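Local coordinates for major exported protein (Pseudomonas aeruginosa, PDB 3HE1) that is a secreted Hcp-family protein that probably assembles into rings serving as building blocks of the type VI secretion tube, at residues E111-W120 with H131-I142. Numbering follows the deposited sequence. Where two conformers were deposited one is given.
Sequences ERLTKVEIQW and HYYTTVLEDAII
Val-116, Ile-118 and Trp-120 pair with Leu-137, Thr-135 and Tyr-133 as hydrogen-bonded positions of an antiparallel hairpin, strands 115-120 and 131-137 running at 168°. Thr-135 N reaches Ile-118 O at 2.8 Å, almost straight and in the carbonyl plane. Beyond a corner in each strand, Asp-139 and Ala-140 face Leu-113 in a G1 bulge.

On the face carrying Trp-120, its CG lies beside the backbone N (chi1 -52°), which brings NE1 to Thr-135 OG1 at 2.7 Å, the hydroxyl slightly out of the ring plane. Tyr-133 turns its edge to the five-membered ring, CD2 3.4 Å from Trp-120 CD1, the planes 76° apart. Val-116 CB meets Leu-137 CB at 3.9 Å, and Leu-113 CD2 touches Ile-142 CG1 at 3.5 Å.

The other face mixes charged and polar chains around Val-136. Glu-117 lies alongside Val-136, its CG on Val-136 CG2. Gln-119 lays its CB and amide over the His-131 ring, planes nearly parallel, while its NE2 donates to the anti lone pair of Glu-117 OE2; Lys-115 NZ makes a salt bridge to Glu-117 OE1. Arg-112 NH1 forms a long salt bridge, 3.5 Å, with Asp-139 OD1, and OD2 of the same carboxylate makes one with Arg-171.

One face thus buries apolar groups, with the indole N-H satisfied by a threonine; Phe-96 of the second subunit meets Trp-120 and Tyr-133, making this aromatic corner part of the subunit interface.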
# COMPACT_ATOMS: atom_id res chain seq x y z
N GLU A 111 -18.09 31.08 -7.70
CA GLU A 111 -18.31 32.13 -6.71
C GLU A 111 -17.11 32.38 -5.79
O GLU A 111 -16.63 31.46 -5.12
CB GLU A 111 -19.54 31.78 -5.86
CG GLU A 111 -19.76 32.73 -4.68
CD GLU A 111 -20.75 32.20 -3.69
OE1 GLU A 111 -21.44 31.21 -4.02
OE2 GLU A 111 -20.84 32.74 -2.57
N ARG A 112 -16.63 33.62 -5.76
CA ARG A 112 -15.55 34.01 -4.86
C ARG A 112 -15.99 33.93 -3.40
O ARG A 112 -17.03 34.47 -3.02
CB ARG A 112 -15.03 35.43 -5.17
CG ARG A 112 -14.06 35.99 -4.12
CD ARG A 112 -13.39 37.31 -4.53
NE ARG A 112 -14.35 38.38 -4.79
CZ ARG A 112 -14.87 39.18 -3.86
NH1 ARG A 112 -14.53 39.03 -2.58
NH2 ARG A 112 -15.73 40.13 -4.20
N LEU A 113 -15.21 33.23 -2.60
CA LEU A 113 -15.47 33.10 -1.17
C LEU A 113 -14.81 34.23 -0.39
O LEU A 113 -13.59 34.23 -0.23
CB LEU A 113 -14.87 31.78 -0.68
CG LEU A 113 -15.85 30.67 -0.41
CD1 LEU A 113 -17.08 30.90 -1.28
CD2 LEU A 113 -15.16 29.33 -0.66
N THR A 114 -15.59 35.18 0.12
CA THR A 114 -14.99 36.30 0.86
C THR A 114 -14.08 35.87 2.02
O THR A 114 -13.00 36.43 2.22
CB THR A 114 -16.03 37.31 1.39
OG1 THR A 114 -16.42 38.19 0.34
CG2 THR A 114 -15.43 38.13 2.51
N LYS A 115 -14.53 34.88 2.80
CA LYS A 115 -13.70 34.34 3.88
C LYS A 115 -13.99 32.88 4.19
O LYS A 115 -15.12 32.50 4.48
CB LYS A 115 -13.83 35.18 5.15
CG LYS A 115 -12.95 34.69 6.29
CD LYS A 115 -12.61 35.81 7.29
CE LYS A 115 -13.60 35.85 8.44
NZ LYS A 115 -13.02 36.56 9.62
N VAL A 116 -12.95 32.06 4.10
CA VAL A 116 -12.96 30.71 4.63
C VAL A 116 -12.02 30.76 5.81
O VAL A 116 -10.88 31.22 5.68
CB VAL A 116 -12.39 29.71 3.63
CG1 VAL A 116 -12.22 28.32 4.29
CG2 VAL A 116 -13.26 29.66 2.38
N GLU A 117 -12.49 30.31 6.97
CA GLU A 117 -11.69 30.41 8.17
C GLU A 117 -11.76 29.13 8.95
O GLU A 117 -12.83 28.75 9.41
CB GLU A 117 -12.18 31.56 9.03
CG GLU A 117 -11.69 31.50 10.47
CD GLU A 117 -11.86 32.83 11.20
OE1 GLU A 117 -11.61 33.89 10.58
OE2 GLU A 117 -12.23 32.82 12.40
N ILE A 118 -10.60 28.49 9.08
CA ILE A 118 -10.42 27.18 9.71
C ILE A 118 -9.88 27.34 11.13
O ILE A 118 -8.80 27.86 11.35
CB ILE A 118 -9.41 26.31 8.92
CG1 ILE A 118 -9.92 26.00 7.52
CG2 ILE A 118 -9.17 25.00 9.64
CD1 ILE A 118 -11.01 24.96 7.51
N GLN A 119 -10.64 26.85 12.09
CA GLN A 119 -10.28 27.00 13.48
C GLN A 119 -9.85 25.68 14.07
O GLN A 119 -10.60 24.71 14.06
CB GLN A 119 -11.46 27.54 14.27
CG GLN A 119 -11.79 28.97 13.94
CD GLN A 119 -12.65 29.61 15.01
OE1 GLN A 119 -13.13 28.93 15.93
NE2 GLN A 119 -12.84 30.92 14.91
N TRP A 120 -8.63 25.65 14.61
CA TRP A 120 -8.04 24.42 15.09
C TRP A 120 -8.25 24.21 16.60
O TRP A 120 -8.11 25.15 17.39
CB TRP A 120 -6.56 24.38 14.72
CG TRP A 120 -6.27 24.65 13.26
CD1 TRP A 120 -6.28 25.86 12.62
CD2 TRP A 120 -5.93 23.68 12.27
NE1 TRP A 120 -5.96 25.70 11.29
CE2 TRP A 120 -5.73 24.37 11.05
CE3 TRP A 120 -5.76 22.29 12.28
CZ2 TRP A 120 -5.38 23.73 9.87
CZ3 TRP A 120 -5.41 21.64 11.10
CH2 TRP A 120 -5.23 22.37 9.91
N HIS A 131 -9.50 26.31 21.40
CA HIS A 131 -9.08 26.79 20.11
C HIS A 131 -7.69 27.40 20.28
O HIS A 131 -7.48 28.28 21.10
CB HIS A 131 -10.06 27.83 19.59
CG HIS A 131 -9.66 28.42 18.28
ND1 HIS A 131 -9.95 29.72 17.92
CD2 HIS A 131 -8.96 27.90 17.24
CE1 HIS A 131 -9.46 29.96 16.72
NE2 HIS A 131 -8.85 28.87 16.29
N TYR A 132 -6.73 26.91 19.51
CA TYR A 132 -5.35 27.34 19.71
C TYR A 132 -4.65 27.75 18.41
O TYR A 132 -3.55 28.28 18.46
CB TYR A 132 -4.56 26.23 20.39
CG TYR A 132 -4.18 25.14 19.43
CD1 TYR A 132 -2.89 25.05 18.92
CD2 TYR A 132 -5.13 24.23 18.98
CE1 TYR A 132 -2.55 24.07 18.01
CE2 TYR A 132 -4.80 23.24 18.07
CZ TYR A 132 -3.50 23.17 17.59
OH TYR A 132 -3.16 22.19 16.68
N TYR A 133 -5.27 27.50 17.26
CA TYR A 133 -4.67 27.87 15.96
C TYR A 133 -5.77 28.30 14.98
O TYR A 133 -6.88 27.75 15.03
CB TYR A 133 -3.92 26.67 15.39
CG TYR A 133 -2.84 26.98 14.37
CD1 TYR A 133 -1.60 27.45 14.78
CD2 TYR A 133 -3.04 26.75 13.02
CE1 TYR A 133 -0.61 27.72 13.85
CE2 TYR A 133 -2.05 27.01 12.09
CZ TYR A 133 -0.84 27.50 12.51
OH TYR A 133 0.15 27.77 11.60
N THR A 134 -5.48 29.27 14.11
CA THR A 134 -6.39 29.64 13.02
C THR A 134 -5.71 29.72 11.67
O THR A 134 -4.59 30.21 11.54
CB THR A 134 -7.11 30.95 13.29
OG1 THR A 134 -7.83 30.85 14.53
CG2 THR A 134 -8.11 31.26 12.17
N THR A 135 -6.39 29.18 10.67
CA THR A 135 -6.00 29.32 9.28
C THR A 135 -7.15 30.05 8.60
O THR A 135 -8.31 29.71 8.81
CB THR A 135 -5.84 27.95 8.60
OG1 THR A 135 -4.84 27.19 9.29
CG2 THR A 135 -5.44 28.14 7.13
N VAL A 136 -6.84 31.05 7.79
CA VAL A 136 -7.89 31.85 7.20
C VAL A 136 -7.62 32.21 5.75
O VAL A 136 -6.56 32.76 5.44
CB VAL A 136 -8.08 33.13 8.00
CG1 VAL A 136 -8.94 34.11 7.22
CG2 VAL A 136 -8.71 32.82 9.34
N LEU A 137 -8.58 31.92 4.88
CA LEU A 137 -8.49 32.36 3.49
C LEU A 137 -9.29 33.62 3.26
O LEU A 137 -10.38 33.79 3.79
CB LEU A 137 -8.96 31.28 2.53
CG LEU A 137 -8.43 29.88 2.82
CD1 LEU A 137 -8.78 28.93 1.67
CD2 LEU A 137 -6.92 29.92 3.07
N GLU A 138 -8.71 34.53 2.47
CA GLU A 138 -9.40 35.71 1.96
C GLU A 138 -9.58 35.53 0.45
O GLU A 138 -8.68 35.05 -0.24
CB GLU A 138 -8.60 36.99 2.27
CG GLU A 138 -8.15 37.09 3.73
CD GLU A 138 -7.89 38.51 4.22
OE1 GLU A 138 -8.18 39.48 3.49
OE2 GLU A 138 -7.39 38.65 5.36
N ASP A 139 -10.77 35.90 -0.04
CA ASP A 139 -11.10 35.85 -1.47
C ASP A 139 -10.77 34.52 -2.15
O ASP A 139 -10.19 34.48 -3.23
CB ASP A 139 -10.48 37.03 -2.23
CG ASP A 139 -10.88 38.38 -1.62
OD1 ASP A 139 -11.67 38.41 -0.65
OD2 ASP A 139 -10.40 39.42 -2.12
N ALA A 140 -11.21 33.45 -1.50
CA ALA A 140 -10.94 32.10 -1.96
C ALA A 140 -11.94 31.66 -3.01
O ALA A 140 -13.01 32.24 -3.16
CB ALA A 140 -10.93 31.13 -0.77
N ILE A 141 -11.57 30.63 -3.76
CA ILE A 141 -12.40 30.07 -4.81
C ILE A 141 -12.36 28.55 -4.69
O ILE A 141 -11.29 27.98 -4.50
CB ILE A 141 -11.91 30.54 -6.20
CG1 ILE A 141 -12.14 32.04 -6.36
CG2 ILE A 141 -12.61 29.77 -7.28
CD1 ILE A 141 -11.09 32.78 -7.18
N ILE A 142 -13.51 27.89 -4.74
CA ILE A 142 -13.51 26.42 -4.66
C ILE A 142 -13.18 25.76 -6.01
O ILE A 142 -13.93 25.90 -6.97
CB ILE A 142 -14.86 25.88 -4.15
CG1 ILE A 142 -15.28 26.62 -2.89
CG2 ILE A 142 -14.77 24.37 -3.92
CD1 ILE A 142 -16.46 25.97 -2.19